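Local coordinates for protein minor fimbrium subunit Mfa5 (PDB 6TO1) that serves as an accessory subunit of the minor fimbriae, the pili that mediate biofilm formation and adhesion to host cells and other bacteria, at residues 130-135 with 172-177; 228-233 with 356-361. One frame throughout, in Å; residues are numbered along the deposited sequence. Where two conformers were deposited one is given.

How the interactions relate
Both interactions pair neighbouring parallel strands of one mixed sheet in the von Willebrand factor A domain. Strands 126-133 and 227-234 lie side by side in it and join the two contacts: Val131 N probably hydrogen-bonds to Ile231 O, 2.8 Å away, and Tyr177 OH packs against Leu232 CD1. Interaction 1 is buried throughout and ends at the magnesium site, where Ser135 binds the ion and Asp133 holds Ser135 and a metal-bound water. Interaction 2 is only partly buried. Isoleucine, leucine and methionine side chains fill much of it, but polar and aromatic side chains line its N-terminal half: a histidine pair, and a lysine and a tyrosine bridged by water.

Interaction 1 (130-135 with 172-177); sequences MVIDQS and IALVSY. With MG (magnesium ion), chain B.
Asp133 lies over one face of the Tyr177 ring. Its CA is 3.9 Å from the ring centroid, a CH-pi contact offset toward the rim. Its CB reaches the phenol end, 3.4 Å from Tyr177 OH. Tyr177 CG sits between the backbone N and the carbonyl carbon (chi1 68°). CE2 of the ring comes close to Asp133 N and CA. Val131 CG1 meets Tyr177 CD2 at 3.8 Å, the two side chains crossing at about a right angle. Val131 and Val175 share this side of the sheet, where helix 209-220 covers them. Met130, Ile132 and Leu174 point to the other side, and Leu174 CD1 touches both Met130 CB and Ile132 CD1. Five backbone hydrogen bonds join the strands in parallel register, the last from Gln134 N to Tyr177 O. This is the first beta-alpha-beta unit of the von Willebrand factor A fold: helix 143-160 connects the two strands. The strand carrying Asp133 runs into the loop of the metal ion-dependent adhesion site. There Ser135 OG binds magnesium at 2.1 Å, and Ser137 and Thr207 also bind it. Asp133 stands in the second shell. Its OD1 accepts from Ser135 N in an Asx turn, and from Ser135 OG at 2.6 Å through the syn lone pair. Its OD2 accepts from a metal-bound water at 2.7 Å and also bonds to Ser234. One carboxylate thus grips both a protein ligand and a water ligand of the ion. Tyr177 OH is hydrogen-bonded to Thr209, two residues beyond the magnesium ligand Thr207. On the side of Ser176, one water bridges Gln134 OE1 and Ser176 OG, while Gln134 NE2 bonds to Asp178 and OE1 also accepts from Thr202 N.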
loop_
_atom_site.group_PDB
_atom_site.type_symbol
_atom_site.label_atom_id
_atom_site.label_comp_id
_atom_site.label_asym_id
_atom_site.label_seq_id
_atom_site.Cartn_x
_atom_site.Cartn_y
_atom_site.Cartn_z
ATOM N N MET A 130 21.214 9.428 16.665
ATOM C CA MET A 130 21.256 10.719 17.324
ATOM C C MET A 130 22.655 10.924 17.882
ATOM O O MET A 130 23.228 10.009 18.487
ATOM C CB MET A 130 20.226 10.786 18.446
ATOM C CG MET A 130 18.792 10.722 17.966
ATOM S SD MET A 130 17.649 10.701 19.362
ATOM C CE MET A 130 17.807 12.365 20.011
ATOM N N VAL A 131 23.193 12.129 17.679
ATOM C CA VAL A 131 24.570 12.495 18.081
ATOM C C VAL A 131 24.486 13.782 18.895
ATOM O O VAL A 131 24.138 14.847 18.347
ATOM C CB VAL A 131 25.477 12.692 16.849
ATOM C CG1 VAL A 131 26.911 12.956 17.248
ATOM C CG2 VAL A 131 25.352 11.488 15.925
ATOM N N ILE A 132 24.850 13.714 20.181
ATOM C CA ILE A 132 24.654 14.836 21.096
ATOM C C ILE A 132 25.998 15.328 21.632
ATOM O O ILE A 132 26.766 14.562 22.218
ATOM C CB ILE A 132 23.695 14.486 22.254
ATOM C CG1 ILE A 132 22.415 13.838 21.703
ATOM C CG2 ILE A 132 23.345 15.745 23.075
ATOM C CD1 ILE A 132 21.332 13.570 22.747
ATOM N N ASP A 133 26.242 16.629 21.439
ATOM C CA ASP A 133 27.362 17.399 21.987
ATOM C C ASP A 133 27.194 17.550 23.494
ATOM O O ASP A 133 26.235 18.182 23.938
ATOM C CB ASP A 133 27.301 18.736 21.257
ATOM C CG ASP A 133 28.400 19.704 21.604
ATOM O OD1 ASP A 133 29.152 19.534 22.588
ATOM O OD2 ASP A 133 28.478 20.697 20.852
ATOM N N GLN A 134 28.076 16.925 24.286
ATOM C CA GLN A 134 28.135 17.165 25.732
ATOM C C GLN A 134 29.440 17.858 26.126
ATOM O O GLN A 134 30.003 17.605 27.200
ATOM C CB GLN A 134 27.939 15.861 26.532
ATOM C CG GLN A 134 28.984 14.794 26.371
ATOM C CD GLN A 134 28.870 13.674 27.436
ATOM O OE1 GLN A 134 27.801 13.414 27.981
ATOM N NE2 GLN A 134 29.984 13.027 27.723
ATOM N N SER A 135 29.948 18.726 25.251
ATOM C CA SER A 135 31.192 19.440 25.517
ATOM C C SER A 135 30.964 20.521 26.567
ATOM O O SER A 135 29.840 20.891 26.872
ATOM C CB SER A 135 31.741 20.066 24.229
ATOM O OG SER A 135 30.880 21.097 23.783
ATOM N N ILE A 172 16.507 3.596 16.753
ATOM C CA ILE A 172 17.324 4.748 17.121
ATOM C C ILE A 172 18.578 4.252 17.822
ATOM O O ILE A 172 18.495 3.427 18.734
ATOM C CB ILE A 172 16.569 5.734 18.030
ATOM C CG1 ILE A 172 15.321 6.305 17.368
ATOM C CG2 ILE A 172 17.479 6.927 18.376
ATOM C CD1 ILE A 172 14.482 7.180 18.303
ATOM N N ALA A 173 19.733 4.756 17.399
ATOM C CA ALA A 173 21.004 4.596 18.085
ATOM C C ALA A 173 21.440 5.955 18.635
ATOM O O ALA A 173 20.936 7.013 18.226
ATOM C CB ALA A 173 22.075 4.036 17.148
ATOM N N LEU A 174 22.364 5.914 19.596
ATOM C CA LEU A 174 22.699 7.110 20.348
ATOM C C LEU A 174 24.195 7.232 20.575
ATOM O O LEU A 174 24.836 6.307 21.086
ATOM C CB LEU A 174 21.953 7.118 21.691
ATOM C CG LEU A 174 22.178 8.352 22.557
ATOM C CD1 LEU A 174 21.629 9.619 21.886
ATOM C CD2 LEU A 174 21.555 8.123 23.952
ATOM N N VAL A 175 24.723 8.395 20.184
ATOM C CA VAL A 175 26.108 8.792 20.371
ATOM C C VAL A 175 26.150 10.109 21.157
ATOM O O VAL A 175 25.376 11.031 20.892
ATOM C CB VAL A 175 26.815 8.974 19.004
ATOM C CG1 VAL A 175 28.225 9.531 19.214
ATOM C CG2 VAL A 175 26.874 7.669 18.217
ATOM N N SER A 176 27.071 10.214 22.106
ATOM C CA SER A 176 27.402 11.500 22.702
ATOM C C SER A 176 28.874 11.762 22.412
ATOM O O SER A 176 29.628 10.856 22.041
ATOM C CB SER A 176 27.134 11.537 24.205
ATOM O OG SER A 176 28.057 10.718 24.899
ATOM N N TYR A 177 29.290 13.019 22.555
ATOM C CA TYR A 177 30.688 13.281 22.369
ATOM C C TYR A 177 31.122 14.515 23.142
ATOM O O TYR A 177 30.350 15.448 23.384
ATOM C CB TYR A 177 31.067 13.443 20.880
ATOM C CG TYR A 177 30.510 14.685 20.219
ATOM C CD1 TYR A 177 31.251 15.853 20.139
ATOM C CD2 TYR A 177 29.253 14.683 19.645
ATOM C CE1 TYR A 177 30.753 16.974 19.528
ATOM C CE2 TYR A 177 28.753 15.800 19.043
ATOM C CZ TYR A 177 29.506 16.947 18.977
ATOM O OH TYR A 177 28.995 18.067 18.344
HETATM MG MG MG B . 31.756 22.737 22.847
HETATM O O HOH W 1 30.285 22.623 21.449
HETATM O O HOH W 2 27.377 10.639 27.623
HETATM O O HOH W 3 32.486 24.335 21.692
#

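Interaction 2 (228-233 with 356-361); sequences KHIILM and YTIHTI
His229 and His359 meet rim to rim on one side of the sheet. Their ring planes are 29° apart and neither ring lies over the other. His229 ND1 approaches the edge of the His359 ring in its plane, and a hydrogen bond of 2.8 Å joins it to His359 NE2. The rings leave the same side of the sheet with like first torsions, each CG beside its backbone N (chi1 -58° and -46°), and the side chains cross at a slant. Thr357 lies beside His229 and points the same way, with CB 3.7 Å from His229 ND1. Further along this side, Ile361 CD1 fits against Ile231 CG2 and Met233 CG, each at 4.0 Å. Ile230 and Ile358 run side by side on the other side of the sheet, facing helix 340-353. Ile358 CD1 touches Ile230 CB at 3.9 Å. Further along, Leu232 CD2 meets Thr360 CG2. At the start of the segments Lys228 and Tyr356 meet at a slant, Lys228 CD 3.5 Å from Tyr356 CE1. One water bridges Lys228 NZ and Tyr356 OH. Backbone bonds such as His359 N to Ile230 O, 2.9 Å, keep the strands in parallel register within the central sheet of the von Willebrand factor A domain. His359 also meets Phe397 edge-to-face and packs near His384. The histidine bond has one proton between two ring nitrogens, and either could donate it. One histidine must therefore offer a bare nitrogen, so the bond would probably be lost if both rings were fully protonated.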
loop_
_atom_site.group_PDB
_atom_site.type_symbol
_atom_site.label_atom_id
_atom_site.label_comp_id
_atom_site.label_asym_id
_atom_site.label_seq_id
_atom_site.Cartn_x
_atom_site.Cartn_y
_atom_site.Cartn_z
ATOM N N LYS A 228 17.848 6.511 6.202
ATOM C CA LYS A 228 18.923 6.539 7.190
ATOM C C LYS A 228 19.200 7.989 7.538
ATOM O O LYS A 228 19.560 8.787 6.653
ATOM C CB LYS A 228 20.180 5.843 6.649
ATOM C CG LYS A 228 20.018 4.366 6.376
ATOM C CD LYS A 228 21.242 3.761 5.699
ATOM C CE LYS A 228 20.954 2.353 5.176
ATOM N NZ LYS A 228 22.043 1.870 4.282
ATOM N N HIS A 229 19.005 8.336 8.812
ATOM C CA HIS A 229 19.141 9.702 9.294
ATOM C C HIS A 229 20.174 9.802 10.409
ATOM O O HIS A 229 20.233 8.945 11.290
ATOM C CB HIS A 229 17.820 10.248 9.869
ATOM C CG HIS A 229 16.678 10.251 8.909
ATOM N ND1 HIS A 229 16.293 11.380 8.216
ATOM C CD2 HIS A 229 15.829 9.270 8.531
ATOM C CE1 HIS A 229 15.236 11.101 7.472
ATOM N NE2 HIS A 229 14.945 9.820 7.635
ATOM N N ILE A 230 20.971 10.864 10.371
ATOM C CA ILE A 230 21.813 11.280 11.489
ATOM C C ILE A 230 21.304 12.626 11.966
ATOM O O ILE A 230 21.131 13.545 11.158
ATOM C CB ILE A 230 23.297 11.363 11.097
ATOM C CG1 ILE A 230 23.777 9.978 10.683
ATOM C CG2 ILE A 230 24.123 11.982 12.220
ATOM C CD1 ILE A 230 25.188 9.976 10.045
ATOM N N ILE A 231 21.055 12.737 13.270
ATOM C CA ILE A 231 20.629 13.991 13.885
ATOM C C ILE A 231 21.743 14.477 14.808
ATOM O O ILE A 231 22.022 13.845 15.829
ATOM C CB ILE A 231 19.317 13.823 14.679
ATOM C CG1 ILE A 231 18.187 13.336 13.785
ATOM C CG2 ILE A 231 18.948 15.136 15.414
ATOM C CD1 ILE A 231 16.989 12.725 14.602
ATOM N N LEU A 232 22.326 15.636 14.499
ATOM C CA LEU A 232 23.389 16.215 15.307
ATOM C C LEU A 232 22.838 17.375 16.113
ATOM O O LEU A 232 22.286 18.322 15.553
ATOM C CB LEU A 232 24.548 16.698 14.423
ATOM C CG LEU A 232 25.696 17.422 15.086
ATOM C CD1 LEU A 232 26.466 16.529 16.047
ATOM C CD2 LEU A 232 26.610 17.992 13.973
ATOM N N MET A 233 23.019 17.311 17.423
ATOM C CA MET A 233 22.540 18.310 18.365
ATOM C C MET A 233 23.769 18.937 19.006
ATOM O O MET A 233 24.453 18.294 19.812
ATOM C CB MET A 233 21.631 17.655 19.412
ATOM C CG MET A 233 20.335 17.146 18.797
ATOM S SD MET A 233 19.556 15.744 19.629
ATOM C CE MET A 233 19.297 16.445 21.253
ATOM N N TYR A 356 23.104 9.051 3.550
ATOM C CA TYR A 356 22.449 9.367 4.805
ATOM C C TYR A 356 21.942 10.807 4.786
ATOM O O TYR A 356 22.587 11.697 4.231
ATOM C CB TYR A 356 23.396 9.181 5.990
ATOM C CG TYR A 356 24.128 7.850 6.035
ATOM C CD1 TYR A 356 23.622 6.723 5.391
ATOM C CD2 TYR A 356 25.329 7.728 6.702
ATOM C CE1 TYR A 356 24.287 5.506 5.428
ATOM C CE2 TYR A 356 26.000 6.515 6.751
ATOM C CZ TYR A 356 25.479 5.413 6.086
ATOM O OH TYR A 356 26.118 4.209 6.113
ATOM N N THR A 357 20.788 11.033 5.415
ATOM C CA THR A 357 20.225 12.365 5.595
ATOM C C THR A 357 20.749 12.940 6.904
ATOM O O THR A 357 20.718 12.267 7.935
ATOM C CB THR A 357 18.696 12.296 5.614
ATOM O OG1 THR A 357 18.246 11.789 4.360
ATOM C CG2 THR A 357 18.093 13.657 5.837
ATOM N N ILE A 358 21.220 14.180 6.860
ATOM C CA ILE A 358 21.822 14.807 8.027
ATOM C C ILE A 358 20.966 15.979 8.460
ATOM O O ILE A 358 20.788 16.935 7.696
ATOM C CB ILE A 358 23.262 15.298 7.772
ATOM C CG1 ILE A 358 24.018 14.266 6.965
ATOM C CG2 ILE A 358 23.913 15.645 9.099
ATOM C CD1 ILE A 358 24.152 12.936 7.606
ATOM N N HIS A 359 20.525 15.939 9.718
ATOM C CA HIS A 359 19.836 17.034 10.378
ATOM C C HIS A 359 20.742 17.634 11.443
ATOM O O HIS A 359 21.404 16.898 12.186
ATOM C CB HIS A 359 18.565 16.555 11.071
ATOM C CG HIS A 359 17.724 15.650 10.240
ATOM N ND1 HIS A 359 16.570 16.083 9.620
ATOM C CD2 HIS A 359 17.854 14.340 9.933
ATOM C CE1 HIS A 359 16.036 15.073 8.956
ATOM N NE2 HIS A 359 16.788 14.002 9.139
ATOM N N THR A 360 20.765 18.953 11.544
ATOM C CA THR A 360 21.545 19.577 12.601
ATOM C C THR A 360 20.649 20.544 13.354
ATOM O O THR A 360 19.788 21.206 12.781
ATOM C CB THR A 360 22.788 20.320 12.077
ATOM O OG1 THR A 360 22.369 21.297 11.120
ATOM C CG2 THR A 360 23.751 19.364 11.430
ATOM N N ILE A 361 20.895 20.649 14.651
ATOM C CA ILE A 361 20.097 21.479 15.541
ATOM C C ILE A 361 21.075 22.301 16.351
ATOM O O ILE A 361 21.933 21.742 17.033
ATOM C CB ILE A 361 19.197 20.630 16.457
ATOM C CG1 ILE A 361 18.325 19.707 15.614
ATOM C CG2 ILE A 361 18.379 21.520 17.347
ATOM C CD1 ILE A 361 17.529 18.725 16.455
HETATM O O HOH W 4 24.504 1.818 5.763
#